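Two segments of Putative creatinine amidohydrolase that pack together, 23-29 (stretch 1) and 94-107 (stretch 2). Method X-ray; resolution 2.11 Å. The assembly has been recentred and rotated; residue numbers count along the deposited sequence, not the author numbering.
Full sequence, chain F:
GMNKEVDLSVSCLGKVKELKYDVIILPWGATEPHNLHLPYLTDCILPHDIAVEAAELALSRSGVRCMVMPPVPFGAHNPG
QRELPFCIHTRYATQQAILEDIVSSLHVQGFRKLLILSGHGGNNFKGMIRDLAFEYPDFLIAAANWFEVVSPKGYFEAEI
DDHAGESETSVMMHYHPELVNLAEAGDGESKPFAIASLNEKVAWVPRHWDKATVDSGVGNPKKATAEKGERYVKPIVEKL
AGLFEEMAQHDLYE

Stretch 1 23-29: VIILPWG
Stretch 2 94-107: TQQAILEDIVSSLH

A β-strand that ends at W28 lies against one side of a helix that fills the whole of 94-107 and continues beyond it at both ends. The two run nearly antiparallel, at 161° between their N-to-C directions, with an axis-to-axis approach of 11.8 Å. The register runs in opposite order along the two stretches: the CA of I24 is 8.7 Å from the CA of L106, the CA of L26 is 9.3 Å from the CA of I102, and the CA of W28 is 10.0 Å from the CA of Q95. Strand phi/psi values are extended, from -107/138 at I24 to -134/118 at W28, whereas the helix stays close to -62/-45 and is held by i to i+4 bonds such as I102 N to I98 O (3.0 Å) and L106 N to I102 O (2.9 Å). Strand alternation turns the CA-to-CB bonds of I24, L26 and W28 toward the helix and leaves V23, I25 and P27 out of its reach. The helix answers with Q95, I98, I102 and L106, all directed toward the strand, and with L99, which points sideways.

W28 covers the most surface, 103 Å² of its own area. With chi1 t (-161°) and chi2 -49°, its six-membered ring reaches the helix turn formed by Q95, I98 and L99. CH2 of W28 lies 3.5 Å from O of Q95, close to the ring plane, while that carbonyl accepts the helical bond from L99 N (3.0 Å). CH2 of W28 also packs at 3.8 Å on CG2 of I98 (chi1 m, chi2 t), and CZ3 of W28 meets CB of L99 at the ring edge, 4.2 Å away. NE1 of W28 and NE2 of Q95 come within 3.7 Å; both are donors, and each is hydrogen-bonded elsewhere in the structure. The Q95 side chain is m, t, with chi3 -49°.

L26, next in area at 50 Å², is t, p. Its CD2 touches CD1 of I102 (m, t) at 3.7 Å and CD1 of L99 (t, p) at 4.1 Å, so one methyl meets residues three positions apart, nearly a full helical turn. L99 thereby touches both L26 and W28.

I24 (m, m) continues the row toward the C-terminal end of stretch 2: its CG2 lies 4.0 Å from CD1 of L106 (m, t). No hydrogen bond crosses between the stretches. The 346 Å² buried here, both sides summed, comes largely from aliphatic and aromatic groups in van der Waals contact.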

ATOM      1  N   VAL F  23      -9.053 -17.186 -25.699  1.00 24.12           N
ATOM      2  CA  VAL F  23      -7.826 -16.789 -24.967  1.00 23.07           C
ATOM      3  C   VAL F  23      -7.547 -15.321 -25.150  1.00 21.45           C
ATOM      4  O   VAL F  23      -7.809 -14.805 -26.207  1.00 20.18           O
ATOM      5  CB  VAL F  23      -6.618 -17.631 -25.418  1.00 25.08           C
ATOM      6  CG1 VAL F  23      -5.407 -17.387 -24.525  1.00 22.28           C
ATOM      7  CG2 VAL F  23      -7.017 -19.114 -25.467  1.00 22.07           C
ATOM      8  N   ILE F  24      -7.042 -14.650 -24.099  1.00 20.41           N
ATOM      9  CA  ILE F  24      -6.592 -13.242 -24.180  1.00 18.44           C
ATOM     10  C   ILE F  24      -5.071 -13.241 -24.136  1.00 17.98           C
ATOM     11  O   ILE F  24      -4.446 -13.970 -23.371  1.00 18.52           O
ATOM     12  CB  ILE F  24      -7.149 -12.355 -22.998  1.00 18.78           C
ATOM     13  CG1 ILE F  24      -8.676 -12.565 -22.785  1.00 22.14           C
ATOM     14  CG2 ILE F  24      -6.749 -10.878 -23.149  1.00 15.61           C
ATOM     15  CD1 ILE F  24      -9.537 -12.475 -24.017  1.00 22.20           C
ATOM     16  N   ILE F  25      -4.457 -12.418 -24.967  1.00 17.81           N
ATOM     17  CA  ILE F  25      -2.996 -12.303 -24.999  1.00 19.41           C
ATOM     18  C   ILE F  25      -2.652 -10.895 -24.601  1.00 16.78           C
ATOM     19  O   ILE F  25      -3.148  -9.955 -25.201  1.00 17.79           O
ATOM     20  CB  ILE F  25      -2.379 -12.576 -26.391  1.00 21.24           C
ATOM     21  CG1 ILE F  25      -3.123 -13.718 -27.138  1.00 23.60           C
ATOM     22  CG2 ILE F  25      -0.970 -12.849 -26.214  1.00 15.04           C
ATOM     23  CD1 ILE F  25      -3.194 -14.958 -26.416  1.00 30.14           C
ATOM     24  N   LEU F  26      -1.836 -10.748 -23.564  1.00 17.38           N
ATOM     25  CA  LEU F  26      -1.368  -9.452 -23.122  1.00 17.49           C
ATOM     26  C   LEU F  26       0.110  -9.278 -23.472  1.00 18.03           C
ATOM     27  O   LEU F  26       0.974  -9.858 -22.811  1.00 19.07           O
ATOM     28  CB  LEU F  26      -1.604  -9.298 -21.614  1.00 18.73           C
ATOM     29  CG  LEU F  26      -1.256  -7.972 -20.926  1.00 17.03           C
ATOM     30  CD1 LEU F  26      -2.113  -6.858 -21.525  1.00 10.71           C
ATOM     31  CD2 LEU F  26      -1.454  -8.111 -19.404  1.00 15.65           C
ATOM     32  N   PRO F  27       0.415  -8.500 -24.531  1.00 18.35           N
ATOM     33  CA  PRO F  27       1.803  -8.179 -24.764  1.00 18.28           C
ATOM     34  C   PRO F  27       2.297  -7.167 -23.694  1.00 18.70           C
ATOM     35  O   PRO F  27       1.587  -6.224 -23.331  1.00 18.21           O
ATOM     36  CB  PRO F  27       1.818  -7.592 -26.193  1.00 18.89           C
ATOM     37  CG  PRO F  27       0.433  -7.807 -26.741  1.00 19.76           C
ATOM     38  CD  PRO F  27      -0.459  -7.888 -25.540  1.00 20.07           C
ATOM     39  N   TRP F  28       3.484  -7.420 -23.151  1.00 18.75           N
ATOM     40  CA  TRP F  28       4.015  -6.579 -22.104  1.00 17.27           C
ATOM     41  C   TRP F  28       5.450  -6.277 -22.432  1.00 16.57           C
ATOM     42  O   TRP F  28       6.320  -7.197 -22.553  1.00 16.98           O
ATOM     43  CB  TRP F  28       3.873  -7.274 -20.753  1.00 16.76           C
ATOM     44  CG  TRP F  28       3.961  -6.365 -19.609  1.00 15.35           C
ATOM     45  CD1 TRP F  28       4.915  -5.416 -19.396  1.00 15.30           C
ATOM     46  CD2 TRP F  28       3.060  -6.286 -18.504  1.00 13.93           C
ATOM     47  NE1 TRP F  28       4.683  -4.770 -18.217  1.00 16.73           N
ATOM     48  CE2 TRP F  28       3.560  -5.284 -17.637  1.00 15.12           C
ATOM     49  CE3 TRP F  28       1.906  -6.990 -18.138  1.00 11.18           C
ATOM     50  CZ2 TRP F  28       2.933  -4.944 -16.433  1.00 14.49           C
ATOM     51  CZ3 TRP F  28       1.290  -6.661 -16.961  1.00 16.71           C
ATOM     52  CH2 TRP F  28       1.799  -5.635 -16.113  1.00 18.06           C
ATOM     53  N   GLY F  29       5.686  -4.983 -22.615  1.00 16.22           N
ATOM     54  CA  GLY F  29       6.941  -4.465 -23.070  1.00 16.87           C
ATOM     55  C   GLY F  29       7.689  -3.587 -22.084  1.00 16.95           C
ATOM     56  O   GLY F  29       7.792  -3.900 -20.905  1.00 17.03           O
ATOM     57  N   THR F  94       3.840  -1.588  -9.061  1.00 15.71           N
ATOM     58  CA  THR F  94       3.096  -0.829 -10.043  1.00 14.41           C
ATOM     59  C   THR F  94       2.622  -1.787 -11.116  1.00 15.64           C
ATOM     60  O   THR F  94       1.478  -1.714 -11.532  1.00 15.35           O
ATOM     61  CB  THR F  94       3.971   0.274 -10.687  1.00 12.83           C
ATOM     62  OG1 THR F  94       4.432   1.168  -9.679  1.00 14.64           O
ATOM     63  CG2 THR F  94       3.184   1.051 -11.773  1.00 12.30           C
ATOM     64  N   GLN F  95       3.526  -2.664 -11.574  1.00 16.58           N
ATOM     65  CA  GLN F  95       3.189  -3.702 -12.566  1.00 15.59           C
ATOM     66  C   GLN F  95       2.104  -4.601 -12.026  1.00 15.55           C
ATOM     67  O   GLN F  95       1.172  -4.943 -12.712  1.00 15.23           O
ATOM     68  CB  GLN F  95       4.408  -4.534 -12.957  1.00 14.53           C
ATOM     69  CG  GLN F  95       5.475  -3.762 -13.721  1.00 17.24           C
ATOM     70  CD  GLN F  95       6.644  -4.627 -14.151  1.00 16.58           C
ATOM     71  OE1 GLN F  95       7.210  -5.376 -13.361  1.00 23.33           O
ATOM     72  NE2 GLN F  95       7.028  -4.501 -15.395  1.00 15.97           N
ATOM     73  N   GLN F  96       2.232  -4.982 -10.770  1.00 17.09           N
ATOM     74  CA  GLN F  96       1.264  -5.895 -10.183  1.00 16.74           C
ATOM     75  C   GLN F  96      -0.101  -5.225 -10.112  1.00 15.18           C
ATOM     76  O   GLN F  96      -1.112  -5.847 -10.349  1.00 17.23           O
ATOM     77  CB  GLN F  96       1.748  -6.358  -8.818  1.00 15.80           C
ATOM     78  CG  GLN F  96       0.797  -7.288  -8.111  1.00 22.35           C
ATOM     79  CD  GLN F  96       1.341  -7.785  -6.776  1.00 25.93           C
ATOM     80  OE1 GLN F  96       2.398  -8.417  -6.715  1.00 35.41           O
ATOM     81  NE2 GLN F  96       0.590  -7.530  -5.702  1.00 39.39           N
ATOM     82  N   ALA F  97      -0.141  -3.955  -9.784  1.00 15.65           N
ATOM     83  CA  ALA F  97      -1.385  -3.214  -9.755  1.00 15.54           C
ATOM     84  C   ALA F  97      -2.028  -3.196 -11.131  1.00 16.35           C
ATOM     85  O   ALA F  97      -3.226  -3.342 -11.240  1.00 14.42           O
ATOM     86  CB  ALA F  97      -1.154  -1.769  -9.264  1.00 13.48           C
ATOM     87  N   ILE F  98      -1.216  -3.005 -12.179  1.00 16.35           N
ATOM     88  CA  ILE F  98      -1.692  -3.029 -13.561  1.00 14.92           C
ATOM     89  C   ILE F  98      -2.350  -4.371 -13.887  1.00 15.85           C
ATOM     90  O   ILE F  98      -3.500  -4.397 -14.343  1.00 15.69           O
ATOM     91  CB  ILE F  98      -0.552  -2.713 -14.582  1.00 17.71           C
ATOM     92  CG1 ILE F  98      -0.151  -1.221 -14.484  1.00 19.28           C
ATOM     93  CG2 ILE F  98      -1.012  -3.035 -16.008  1.00 13.09           C
ATOM     94  CD1 ILE F  98       1.207  -0.883 -15.127  1.00 12.24           C
ATOM     95  N   LEU F  99      -1.629  -5.470 -13.638  1.00 16.34           N
ATOM     96  CA  LEU F  99      -2.136  -6.828 -13.937  1.00 16.82           C
ATOM     97  C   LEU F  99      -3.380  -7.160 -13.118  1.00 17.33           C
ATOM     98  O   LEU F  99      -4.321  -7.752 -13.632  1.00 18.25           O
ATOM     99  CB  LEU F  99      -1.064  -7.894 -13.678  1.00 18.38           C
ATOM    100  CG  LEU F  99      -1.365  -9.362 -14.042  1.00 16.82           C
ATOM    101  CD1 LEU F  99      -1.758  -9.495 -15.526  1.00 13.48           C
ATOM    102  CD2 LEU F  99      -0.191 -10.228 -13.730  1.00 13.46           C
ATOM    103  N   GLU F 100      -3.398  -6.776 -11.848  1.00 18.17           N
ATOM    104  CA  GLU F 100      -4.612  -6.876 -11.027  1.00 18.05           C
ATOM    105  C   GLU F 100      -5.793  -6.217 -11.691  1.00 17.84           C
ATOM    106  O   GLU F 100      -6.876  -6.796 -11.746  1.00 17.07           O
ATOM    107  CB  GLU F 100      -4.385  -6.267  -9.627  1.00 18.96           C
ATOM    108  CG  GLU F 100      -3.462  -7.166  -8.775  1.00 21.28           C
ATOM    109  CD  GLU F 100      -3.087  -6.598  -7.415  1.00 23.74           C
ATOM    110  OE1 GLU F 100      -3.299  -5.400  -7.198  1.00 20.62           O
ATOM    111  OE2 GLU F 100      -2.568  -7.388  -6.576  1.00 27.26           O
ATOM    112  N   ASP F 101      -5.598  -4.999 -12.206  1.00 16.73           N
ATOM    113  CA  ASP F 101      -6.720  -4.263 -12.802  1.00 17.05           C
ATOM    114  C   ASP F 101      -7.174  -4.904 -14.117  1.00 17.48           C
ATOM    115  O   ASP F 101      -8.360  -4.970 -14.373  1.00 18.80           O
ATOM    116  CB  ASP F 101      -6.410  -2.763 -12.971  1.00 18.10           C
ATOM    117  CG  ASP F 101      -6.368  -2.013 -11.636  1.00 20.74           C
ATOM    118  OD1 ASP F 101      -6.755  -2.568 -10.599  1.00 21.21           O
ATOM    119  OD2 ASP F 101      -5.933  -0.860 -11.622  1.00 22.09           O
ATOM    120  N   ILE F 102      -6.245  -5.414 -14.911  1.00 17.27           N
ATOM    121  CA  ILE F 102      -6.558  -6.077 -16.171  1.00 16.04           C
ATOM    122  C   ILE F 102      -7.335  -7.367 -15.921  1.00 16.68           C
ATOM    123  O   ILE F 102      -8.366  -7.604 -16.553  1.00 18.33           O
ATOM    124  CB  ILE F 102      -5.256  -6.378 -17.012  1.00 17.19           C
ATOM    125  CG1 ILE F 102      -4.605  -5.052 -17.424  1.00 17.66           C
ATOM    126  CG2 ILE F 102      -5.576  -7.315 -18.238  1.00 14.02           C
ATOM    127  CD1 ILE F 102      -3.240  -5.170 -18.079  1.00 14.27           C
ATOM    128  N   VAL F 103      -6.858  -8.178 -14.987  1.00 17.01           N
ATOM    129  CA  VAL F 103      -7.478  -9.463 -14.657  1.00 17.47           C
ATOM    130  C   VAL F 103      -8.871  -9.298 -14.018  1.00 18.16           C
ATOM    131  O   VAL F 103      -9.811 -10.000 -14.377  1.00 19.25           O
ATOM    132  CB  VAL F 103      -6.570 -10.292 -13.721  1.00 18.96           C
ATOM    133  CG1 VAL F 103      -7.329 -11.501 -13.148  1.00 16.06           C
ATOM    134  CG2 VAL F 103      -5.305 -10.722 -14.463  1.00 18.36           C
ATOM    135  N   SER F 104      -8.997  -8.360 -13.088  1.00 16.95           N
ATOM    136  CA  SER F 104     -10.275  -8.022 -12.518  1.00 16.10           C
ATOM    137  C   SER F 104     -11.318  -7.733 -13.592  1.00 18.40           C
ATOM    138  O   SER F 104     -12.445  -8.264 -13.532  1.00 19.53           O
ATOM    139  CB  SER F 104     -10.137  -6.804 -11.584  1.00 15.45           C
ATOM    140  OG  SER F 104     -11.389  -6.460 -11.022  1.00 23.26           O
ATOM    141  N   SER F 105     -10.963  -6.851 -14.524  1.00 18.00           N
ATOM    142  CA  SER F 105     -11.848  -6.491 -15.646  1.00 18.09           C
ATOM    143  C   SER F 105     -12.169  -7.669 -16.547  1.00 17.33           C
ATOM    144  O   SER F 105     -13.334  -7.998 -16.747  1.00 17.52           O
ATOM    145  CB  SER F 105     -11.234  -5.359 -16.462  1.00 18.62           C
ATOM    146  OG  SER F 105     -11.330  -4.144 -15.745  1.00 20.65           O
ATOM    147  N   LEU F 106     -11.140  -8.347 -17.039  1.00 17.76           N
ATOM    148  CA  LEU F 106     -11.354  -9.537 -17.880  1.00 17.56           C
ATOM    149  C   LEU F 106     -12.203 -10.623 -17.177  1.00 18.78           C
ATOM    150  O   LEU F 106     -13.010 -11.298 -17.789  1.00 18.29           O
ATOM    151  CB  LEU F 106     -10.027 -10.140 -18.327  1.00 15.69           C
ATOM    152  CG  LEU F 106      -9.062  -9.313 -19.182  1.00 17.10           C
ATOM    153  CD1 LEU F 106      -7.808 -10.110 -19.386  1.00 13.93           C
ATOM    154  CD2 LEU F 106      -9.637  -8.914 -20.513  1.00 12.56           C
ATOM    155  N   HIS F 107     -12.011 -10.794 -15.877  1.00 19.89           N
ATOM    156  CA  HIS F 107     -12.800 -11.766 -15.135  1.00 21.30           C
ATOM    157  C   HIS F 107     -14.282 -11.381 -15.079  1.00 21.12           C
ATOM    158  O   HIS F 107     -15.146 -12.233 -15.246  1.00 22.71           O
ATOM    159  CB  HIS F 107     -12.237 -11.943 -13.713  1.00 23.64           C
ATOM    160  CG  HIS F 107     -12.794 -13.136 -12.998  1.00 21.97           C
ATOM    161  ND1 HIS F 107     -14.005 -13.101 -12.346  1.00 24.61           N
ATOM    162  CD2 HIS F 107     -12.329 -14.400 -12.871  1.00 24.13           C
ATOM    163  CE1 HIS F 107     -14.256 -14.289 -11.835  1.00 27.29           C
ATOM    164  NE2 HIS F 107     -13.259 -15.096 -12.146  1.00 25.36           N
TER